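Local coordinates for membrane-associated protein VP24 (PDB 4OR8) that may act as a minor matrix protein of Marburg virus, with a role in nucleocapsid assembly and virion budding, at residues B[109-114]-B[139-145]; B[68-72]-B[101-105]. All coordinates share one frame; numbering follows the deposited sequence. Where two conformers were deposited one is given.

Contact 1: B[109-114]-B[139-145]; sequences RILLGV and WLLLEVT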
loop_
_atom_site.group_PDB
_atom_site.type_symbol
_atom_site.label_atom_id
_atom_site.label_comp_id
_atom_site.label_asym_id
_atom_site.label_seq_id
_atom_site.Cartn_x
_atom_site.Cartn_y
_atom_site.Cartn_z
ATOM N N ARG B 109 -8.959 10.982 -8.595
ATOM C CA ARG B 109 -10.117 11.611 -9.214
ATOM C C ARG B 109 -10.557 10.802 -10.424
ATOM O O ARG B 109 -11.743 10.547 -10.614
ATOM C CB ARG B 109 -9.774 13.041 -9.625
ATOM C CG ARG B 109 -10.954 13.881 -10.077
ATOM C CD ARG B 109 -10.473 15.247 -10.554
ATOM N NE ARG B 109 -11.518 16.011 -11.231
ATOM C CZ ARG B 109 -12.159 17.041 -10.695
ATOM N NH1 ARG B 109 -11.864 17.447 -9.466
ATOM N NH2 ARG B 109 -13.095 17.672 -11.390
ATOM N N ILE B 110 -9.582 10.394 -11.229
ATOM C CA ILE B 110 -9.826 9.555 -12.394
ATOM C C ILE B 110 -10.430 8.219 -11.978
ATOM O O ILE B 110 -11.371 7.727 -12.600
ATOM C CB ILE B 110 -8.518 9.311 -13.175
ATOM C CG1 ILE B 110 -8.057 10.607 -13.846
ATOM C CG2 ILE B 110 -8.697 8.217 -14.212
ATOM C CD1 ILE B 110 -6.773 10.464 -14.627
ATOM N N LEU B 111 -9.885 7.645 -10.913
ATOM C CA LEU B 111 -10.338 6.357 -10.410
ATOM C C LEU B 111 -11.793 6.454 -9.956
ATOM O O LEU B 111 -12.598 5.557 -10.211
ATOM C CB LEU B 111 -9.429 5.901 -9.266
ATOM C CG LEU B 111 -9.409 4.423 -8.873
ATOM C CD1 LEU B 111 -8.102 4.097 -8.174
ATOM C CD2 LEU B 111 -10.583 4.090 -7.971
ATOM N N LEU B 112 -12.130 7.556 -9.296
ATOM C CA LEU B 112 -13.497 7.782 -8.845
ATOM C C LEU B 112 -14.458 7.914 -10.019
ATOM O O LEU B 112 -15.593 7.441 -9.957
ATOM C CB LEU B 112 -13.576 9.016 -7.944
ATOM C CG LEU B 112 -13.252 8.759 -6.474
ATOM C CD1 LEU B 112 -13.297 10.046 -5.676
ATOM C CD2 LEU B 112 -14.228 7.751 -5.903
ATOM N N GLY B 113 -14.001 8.554 -11.090
ATOM C CA GLY B 113 -14.810 8.704 -12.285
ATOM C C GLY B 113 -15.193 7.353 -12.858
ATOM O O GLY B 113 -16.321 7.147 -13.304
ATOM N N VAL B 114 -14.242 6.426 -12.837
ATOM C CA VAL B 114 -14.480 5.062 -13.288
ATOM C C VAL B 114 -15.491 4.344 -12.393
ATOM O O VAL B 114 -16.395 3.668 -12.884
ATOM C CB VAL B 114 -13.159 4.262 -13.340
ATOM C CG1 VAL B 114 -13.423 2.785 -13.595
ATOM C CG2 VAL B 114 -12.245 4.832 -14.405
ATOM N N TRP B 139 -17.367 14.879 -15.167
ATOM C CA TRP B 139 -16.711 15.974 -14.464
ATOM C C TRP B 139 -15.431 15.513 -13.772
ATOM O O TRP B 139 -14.428 16.227 -13.761
ATOM C CB TRP B 139 -17.673 16.603 -13.452
ATOM C CG TRP B 139 -16.999 17.432 -12.411
ATOM C CD1 TRP B 139 -16.258 18.557 -12.613
ATOM C CD2 TRP B 139 -17.016 17.212 -10.996
ATOM N NE1 TRP B 139 -15.805 19.048 -11.413
ATOM C CE2 TRP B 139 -16.257 18.239 -10.403
ATOM C CE3 TRP B 139 -17.597 16.242 -10.172
ATOM C CZ2 TRP B 139 -16.061 18.327 -9.029
ATOM C CZ3 TRP B 139 -17.406 16.333 -8.803
ATOM C CH2 TRP B 139 -16.643 17.366 -8.247
ATOM N N LEU B 140 -15.464 14.314 -13.202
ATOM C CA LEU B 140 -14.298 13.783 -12.507
ATOM C C LEU B 140 -13.205 13.339 -13.476
ATOM O O LEU B 140 -12.017 13.487 -13.190
ATOM C CB LEU B 140 -14.701 12.630 -11.588
ATOM C CG LEU B 140 -15.564 13.018 -10.387
ATOM C CD1 LEU B 140 -16.204 11.791 -9.767
ATOM C CD2 LEU B 140 -14.729 13.763 -9.361
ATOM N N LEU B 141 -13.605 12.805 -14.624
ATOM C CA LEU B 141 -12.645 12.278 -15.588
ATOM C C LEU B 141 -12.012 13.356 -16.463
ATOM O O LEU B 141 -10.830 13.275 -16.795
ATOM C CB LEU B 141 -13.303 11.218 -16.477
ATOM C CG LEU B 141 -13.701 9.900 -15.812
ATOM C CD1 LEU B 141 -14.508 9.041 -16.767
ATOM C CD2 LEU B 141 -12.470 9.153 -15.338
ATOM N N LEU B 142 -12.796 14.361 -16.838
ATOM C CA LEU B 142 -12.342 15.347 -17.817
ATOM C C LEU B 142 -11.900 16.682 -17.213
ATOM O O LEU B 142 -11.180 17.445 -17.853
ATOM C CB LEU B 142 -13.429 15.589 -18.866
ATOM C CG LEU B 142 -13.881 14.370 -19.668
ATOM C CD1 LEU B 142 -14.997 14.752 -20.622
ATOM C CD2 LEU B 142 -12.711 13.765 -20.423
ATOM N N GLU B 143 -12.327 16.964 -15.988
ATOM C CA GLU B 143 -12.028 18.253 -15.373
ATOM C C GLU B 143 -11.188 18.117 -14.109
ATOM O O GLU B 143 -11.005 17.018 -13.581
ATOM C CB GLU B 143 -13.321 19.003 -15.053
ATOM C CG GLU B 143 -14.306 19.060 -16.208
ATOM C CD GLU B 143 -15.634 19.669 -15.808
ATOM O OE1 GLU B 143 -15.632 20.778 -15.231
ATOM O OE2 GLU B 143 -16.679 19.033 -16.064
ATOM N N VAL B 144 -10.681 19.249 -13.630
ATOM C CA VAL B 144 -9.907 19.289 -12.397
ATOM C C VAL B 144 -10.485 20.345 -11.465
ATOM O O VAL B 144 -9.918 20.644 -10.415
ATOM C CB VAL B 144 -8.423 19.600 -12.665
ATOM C CG1 VAL B 144 -7.794 18.497 -13.507
ATOM C CG2 VAL B 144 -8.277 20.957 -13.347
ATOM N N THR B 145 -11.619 20.908 -11.866
ATOM C CA THR B 145 -12.299 21.925 -11.076
ATOM C C THR B 145 -12.853 21.330 -9.787
ATOM O O THR B 145 -13.185 20.146 -9.731
ATOM C CB THR B 145 -13.442 22.565 -11.872
ATOM O OG1 THR B 145 -14.404 21.561 -12.216
ATOM C CG2 THR B 145 -12.903 23.199 -13.146
#

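Contact 2: B[68-72]-B[101-105]; sequences MTLLH and IIEPF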
loop_
_atom_site.group_PDB
_atom_site.type_symbol
_atom_site.label_atom_id
_atom_site.label_comp_id
_atom_site.label_asym_id
_atom_site.label_seq_id
_atom_site.Cartn_x
_atom_site.Cartn_y
_atom_site.Cartn_z
ATOM N N MET B 68 6.082 9.631 -6.045
ATOM C CA MET B 68 6.250 10.684 -7.040
ATOM C C MET B 68 7.689 10.819 -7.522
ATOM O O MET B 68 7.940 10.974 -8.716
ATOM C CB MET B 68 5.741 12.018 -6.497
ATOM C CG MET B 68 4.242 12.032 -6.274
ATOM S SD MET B 68 3.354 11.518 -7.760
ATOM C CE MET B 68 3.717 12.888 -8.858
ATOM N N THR B 69 8.632 10.756 -6.590
ATOM C CA THR B 69 10.042 10.842 -6.938
ATOM C C THR B 69 10.451 9.621 -7.755
ATOM O O THR B 69 11.137 9.744 -8.770
ATOM C CB THR B 69 10.929 10.948 -5.686
ATOM O OG1 THR B 69 10.520 12.077 -4.905
ATOM C CG2 THR B 69 12.387 11.118 -6.080
ATOM N N LEU B 70 10.012 8.448 -7.311
ATOM C CA LEU B 70 10.318 7.199 -7.996
ATOM C C LEU B 70 9.735 7.151 -9.407
ATOM O O LEU B 70 10.424 6.766 -10.351
ATOM C CB LEU B 70 9.817 6.003 -7.186
ATOM C CG LEU B 70 10.077 4.631 -7.812
ATOM C CD1 LEU B 70 11.573 4.368 -7.939
ATOM C CD2 LEU B 70 9.399 3.535 -7.009
ATOM N N LEU B 71 8.470 7.538 -9.547
ATOM C CA LEU B 71 7.800 7.530 -10.848
ATOM C C LEU B 71 8.546 8.367 -11.877
ATOM O O LEU B 71 8.700 7.961 -13.030
ATOM C CB LEU B 71 6.363 8.041 -10.728
ATOM C CG LEU B 71 5.308 7.072 -10.198
ATOM C CD1 LEU B 71 3.966 7.776 -10.088
ATOM C CD2 LEU B 71 5.204 5.850 -11.097
ATOM N N HIS B 72 9.004 9.540 -11.455
ATOM C CA HIS B 72 9.737 10.420 -12.348
ATOM C C HIS B 72 11.077 9.818 -12.750
ATOM O O HIS B 72 11.479 9.901 -13.909
ATOM C CB HIS B 72 9.919 11.803 -11.720
ATOM C CG HIS B 72 8.697 12.665 -11.801
ATOM N ND1 HIS B 72 7.708 12.650 -10.841
ATOM C CD2 HIS B 72 8.301 13.562 -12.734
ATOM C CE1 HIS B 72 6.758 13.503 -11.178
ATOM N NE2 HIS B 72 7.094 14.069 -12.323
ATOM N N ILE B 101 3.403 12.469 -16.017
ATOM C CA ILE B 101 2.971 11.984 -14.717
ATOM C C ILE B 101 2.043 12.982 -14.044
ATOM O O ILE B 101 2.328 14.175 -14.002
ATOM C CB ILE B 101 4.177 11.733 -13.804
ATOM C CG1 ILE B 101 5.132 10.743 -14.469
ATOM C CG2 ILE B 101 3.725 11.229 -12.441
ATOM C CD1 ILE B 101 6.425 10.559 -13.730
ATOM N N ILE B 102 0.928 12.489 -13.516
ATOM C CA ILE B 102 -0.013 13.344 -12.810
ATOM C C ILE B 102 0.035 13.066 -11.317
ATOM O O ILE B 102 0.431 11.981 -10.894
ATOM C CB ILE B 102 -1.450 13.161 -13.331
ATOM C CG1 ILE B 102 -1.880 11.698 -13.209
ATOM C CG2 ILE B 102 -1.552 13.630 -14.776
ATOM C CD1 ILE B 102 -3.291 11.433 -13.681
ATOM N N GLU B 103 -0.363 14.056 -10.526
ATOM C CA GLU B 103 -0.397 13.923 -9.077
ATOM C C GLU B 103 -1.349 12.807 -8.676
ATOM O O GLU B 103 -2.322 12.537 -9.378
ATOM C CB GLU B 103 -0.835 15.239 -8.425
ATOM C CG GLU B 103 0.196 16.352 -8.498
ATOM C CD GLU B 103 0.333 16.932 -9.892
ATOM O OE1 GLU B 103 -0.669 16.928 -10.640
ATOM O OE2 GLU B 103 1.446 17.378 -10.243
ATOM N N PRO B 104 -1.065 12.148 -7.544
ATOM C CA PRO B 104 -1.900 11.038 -7.076
ATOM C C PRO B 104 -3.360 11.421 -6.826
ATOM O O PRO B 104 -4.237 10.583 -7.032
ATOM C CB PRO B 104 -1.213 10.599 -5.775
ATOM C CG PRO B 104 -0.325 11.724 -5.396
ATOM C CD PRO B 104 0.101 12.360 -6.672
ATOM N N PHE B 105 -3.623 12.657 -6.405
ATOM C CA PHE B 105 -5.003 13.085 -6.168
ATOM C C PHE B 105 -5.784 13.279 -7.467
ATOM O O PHE B 105 -7.012 13.211 -7.481
ATOM C CB PHE B 105 -5.074 14.340 -5.287
ATOM C CG PHE B 105 -4.255 15.498 -5.792
ATOM C CD1 PHE B 105 -4.702 16.275 -6.852
ATOM C CD2 PHE B 105 -3.049 15.827 -5.187
ATOM C CE1 PHE B 105 -3.953 17.344 -7.312
ATOM C CE2 PHE B 105 -2.296 16.897 -5.639
ATOM C CZ PHE B 105 -2.750 17.657 -6.704
#

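Contact 1: B[109-114]-B[139-145]
Arg-109 reaches from the middle of helix 104-115 across the end of helix 127-142 and ties down the turn where that helix stops. Its CG lies anti to the backbone N (chi1 -171°) and the chain stays extended as far as NE, which runs the methylenes beside Leu-140, with Arg-109 CG 3.8 Å from Leu-140 CD2, before the guanidinium arrives among backbone carbonyls. Arg-109 NH1 and NH2 grip a single atom end-on: each nitrogen lies 3.0 Å from Thr-145 O, NH2 in the carbonyl plane on a lone pair, NH1 above that plane. Arg-109 NH2 also donates to Trp-139 O at 3.1 Å, coming from the face opposite the one used by Glu-143 N in its helical bond, while NE makes a weak bond to Leu-140 O. The CA of Val-144 sits over the centre of one guanidinium face. The Arg-109 guanidinium stands steeply to the Trp-139 indole (planes 76° apart), with NH2 over one face, offset toward the rim, in a cation-pi contact with the five-membered ring; Trp-43 offers a second one. Arg-109 thus binds carbonyls of the last helical turn and of the segment after it, where Glu-143 is the first residue to leave helical geometry, and the positive group probably offsets the negative end of the helix dipole. The indole edge is used as well, Trp-139 NE1 donating within the ring plane to Thr-145 OG1 at 3.0 Å. Farther along, the two helices come close at Gly-113, whose CA meets Leu-140 CB at 4.0 Å and also faces the side chain of Leu-141. With its CG beside its own backbone N (chi1 -68°), Leu-141 places CD2 against Ile-110 CG2, 4.0 Å away, and near Val-114. Strands 201-206 and 210-221 pack against these aliphatic groups, Leu-141 and Val-114 both touching Ile-202.

Contact 2: B[68-72]-B[101-105]
The imidazole of His-72 carries the CD1 methyl of Ile-101 over the centre of one face, a CH-pi contact 3.6 Å from methyl to ring centroid and only 7° off the ring normal. At its edge the same ring turns back on its own helix: His-72 ND1 donates to Met-68 O at 2.7 Å, almost straight (170°) and in the ring plane, which helps to fix the rotation of the ring. The helical N-H of His-72 reaches this oxygen from the other face of the carbonyl. Ile-101 CD1 also lies 3.9 Å from Leu-71 CB and close to the Leu-71 carbonyl. Met-68 is bent at its second and third torsions, which brings Met-68 SD to 3.5 Å from Pro-104 CD and CE to 3.9 Å from Ile-101 CG2. Pro-104 opens helix 104-115, right after Glu-103 at the N-cap. The contact therefore sets helix 68-73 against the short edge strand 100-101 and the following helix start, with Phe-235 of strand 228-239 touching both Leu-71 and Ile-101. No hydrogen bond crosses between the segments, which implies cohesion through dispersion and methyl-ring contact.

Helix 104-115 belongs to both contacts: its N-terminal end and the residues just before it serve contact 2, and its later turns serve contact 1. Along the chain, both segments of contact 2 precede those of contact 1, and the centres of the two contacts lie about 17 Å apart. They touch where Ile-110 CD1 meets Ile-102 CD1 at 3.7 Å. The mixed sheet backs both, strand 228-239 at contact 2 and strands 201-206 and 210-221 at contact 1. Helix 68-73 and helix 127-142 are thus connected through helix 104-115 and the strand 100-101 that leads into it, contact 1 being the more deeply buried, while near contact 2 Leu-70 packs on Val-49 of the second subunit.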